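Local atomic coordinates of alpha-catenin-like protein hmp-1 (PDB entry 5H5M), a protein that links cadherin-catenin complexes at adherens junctions to actin filaments and is required for cell migration and cell shape change during embryonic body enclosure and elongation. Residues 33-38 / 72-77. Residues are numbered along the deposited sequence; the frame is centred on the assembly and turned at random.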
loop_
_atom_site.group_PDB
_atom_site.type_symbol
_atom_site.label_atom_id
_atom_site.label_comp_id
_atom_site.label_asym_id
_atom_site.label_seq_id
_atom_site.Cartn_x
_atom_site.Cartn_y
_atom_site.Cartn_z
ATOM N N ASP A 33 0.805 14.169 31.466
ATOM C CA ASP A 33 0.210 14.411 30.156
ATOM C C ASP A 33 1.151 13.959 29.042
ATOM O O ASP A 33 0.703 13.529 27.981
ATOM C CB ASP A 33 -0.159 15.887 29.977
ATOM C CG ASP A 33 1.050 16.770 29.757
ATOM O OD1 ASP A 33 2.045 16.609 30.492
ATOM O OD2 ASP A 33 1.008 17.615 28.835
ATOM N N LEU A 34 2.454 14.049 29.292
ATOM C CA LEU A 34 3.445 13.570 28.337
ATOM C C LEU A 34 3.396 12.048 28.266
ATOM O O LEU A 34 3.533 11.461 27.192
ATOM C CB LEU A 34 4.840 14.050 28.725
ATOM C CG LEU A 34 5.636 14.810 27.664
ATOM C CD1 LEU A 34 4.738 15.759 26.885
ATOM C CD2 LEU A 34 6.774 15.578 28.324
ATOM N N GLU A 35 3.196 11.418 29.420
ATOM C CA GLU A 35 2.990 9.974 29.479
ATOM C C GLU A 35 1.658 9.593 28.834
ATOM O O GLU A 35 1.557 8.567 28.170
ATOM C CB GLU A 35 3.041 9.477 30.926
ATOM C CG GLU A 35 4.450 9.348 31.488
ATOM C CD GLU A 35 4.463 8.927 32.944
ATOM O OE1 GLU A 35 3.400 8.997 33.597
ATOM O OE2 GLU A 35 5.537 8.521 33.436
ATOM N N GLY A 36 0.641 10.427 29.032
ATOM C CA GLY A 36 -0.652 10.212 28.406
ATOM C C GLY A 36 -0.565 10.410 26.905
ATOM O O GLY A 36 -1.175 9.673 26.130
ATOM N N HIS A 37 0.207 11.413 26.501
ATOM C CA HIS A 37 0.448 11.701 25.091
ATOM C C HIS A 37 1.119 10.511 24.403
ATOM O O HIS A 37 0.710 10.093 23.318
ATOM C CB HIS A 37 1.311 12.960 24.956
ATOM C CG HIS A 37 1.212 13.627 23.621
ATOM N ND1 HIS A 37 1.499 14.966 23.439
ATOM C CD2 HIS A 37 0.870 13.149 22.402
ATOM C CE1 HIS A 37 1.332 15.280 22.169
ATOM N NE2 HIS A 37 0.951 14.196 21.516
ATOM N N CYS A 38 2.144 9.967 25.050
ATOM C CA CYS A 38 2.864 8.809 24.530
ATOM C C CYS A 38 1.972 7.578 24.394
ATOM O O CYS A 38 2.064 6.841 23.411
ATOM C CB CYS A 38 4.052 8.477 25.431
ATOM S SG CYS A 38 4.962 6.998 24.943
ATOM N N ALA A 72 12.432 5.493 26.067
ATOM C CA ALA A 72 13.119 6.743 25.765
ATOM C C ALA A 72 12.458 7.923 26.467
ATOM O O ALA A 72 13.139 8.856 26.888
ATOM C CB ALA A 72 13.161 6.980 24.258
ATOM N N LEU A 73 11.135 7.883 26.595
ATOM C CA LEU A 73 10.418 8.965 27.258
ATOM C C LEU A 73 10.698 8.960 28.755
ATOM O O LEU A 73 10.885 10.014 29.360
ATOM C CB LEU A 73 8.910 8.869 27.010
ATOM C CG LEU A 73 8.111 9.950 27.751
ATOM C CD1 LEU A 73 8.526 11.345 27.288
ATOM C CD2 LEU A 73 6.611 9.754 27.597
ATOM N N GLN A 74 10.726 7.769 29.345
ATOM C CA GLN A 74 10.997 7.631 30.772
ATOM C C GLN A 74 12.375 8.171 31.140
ATOM O O GLN A 74 12.530 8.840 32.161
ATOM C CB GLN A 74 10.874 6.167 31.207
ATOM C CG GLN A 74 9.440 5.654 31.242
ATOM C CD GLN A 74 8.547 6.491 32.143
ATOM O OE1 GLN A 74 8.865 6.724 33.311
ATOM N NE2 GLN A 74 7.428 6.957 31.598
ATOM N N GLU A 75 13.371 7.882 30.306
ATOM C CA GLU A 75 14.733 8.352 30.549
ATOM C C GLU A 75 14.810 9.870 30.465
ATOM O O GLU A 75 15.462 10.507 31.293
ATOM C CB GLU A 75 15.714 7.717 29.561
ATOM C CG GLU A 75 15.855 6.209 29.720
ATOM C CD GLU A 75 16.682 5.575 28.618
ATOM O OE1 GLU A 75 17.140 6.307 27.715
ATOM O OE2 GLU A 75 16.869 4.340 28.655
ATOM N N LEU A 76 14.139 10.442 29.466
ATOM C CA LEU A 76 14.080 11.893 29.311
ATOM C C LEU A 76 13.430 12.555 30.523
ATOM O O LEU A 76 13.928 13.562 31.029
ATOM C CB LEU A 76 13.321 12.271 28.036
ATOM C CG LEU A 76 13.037 13.763 27.812
ATOM C CD1 LEU A 76 14.322 14.581 27.780
ATOM C CD2 LEU A 76 12.235 13.977 26.528
ATOM N N LEU A 77 12.320 11.985 30.986
ATOM C CA LEU A 77 11.608 12.514 32.150
ATOM C C LEU A 77 12.471 12.428 33.402
ATOM O O LEU A 77 12.395 13.291 34.279
ATOM C CB LEU A 77 10.290 11.766 32.369
ATOM C CG LEU A 77 9.209 11.939 31.299
ATOM C CD1 LEU A 77 7.981 11.097 31.628
ATOM C CD2 LEU A 77 8.836 13.405 31.144
#
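Leu73 drives its CD2 methyl against the backbone of helix 27-49, 3.5 Å from Leu34 O and 3.6 Å from Cys38 CB. Its CG stands anti to the backbone N, and CD2 lies between Leu34 and Cys38, residues one turn apart, 4.1 Å from Glu35 CA. Leu34 O accepts the helical bond from Cys38 N; the methyl only packs against it.

Gln74, next along, covers the partly exposed margin. Its chain bends at chi2, and the Gln74 and Glu35 side chains cross at about a right angle, that of Glu35 extended beyond CG. Gln74 NE2 donates to Glu35 OE2 over 3.1 Å in a nearly straight bond (173° at the hydrogen). The acceptor lies in the amide plane, whereas the donor comes to the anti side of OE2, 30° out of the carboxylate plane. The same oxygen forms a salt bridge with Arg31, one turn earlier, so two partners grip it. An alanine in place of Glu35 would probably leave the Gln74 amide without this acceptor and the Arg31 charge without this carboxylate, and uncover the Leu77 methyl beneath.

Leu77 splits its two methyls: CD1 lies 3.9 Å from Glu35 CG, under the polar bridge, and CD2 lies 4.1 Å from Leu34 CD2, deeper in the interface.

The two helices run antiparallel, their local axes 168° apart and 11.1 Å at closest approach, as neighbours in a helical bundle of this M domain of a vinculin-family protein. Helix 6-17 lies against both helices, with Arg17 touching Leu34 and Phe14 touching Leu73, while helix 92-122 packs on helix 56-80 through Ala72 and Leu76.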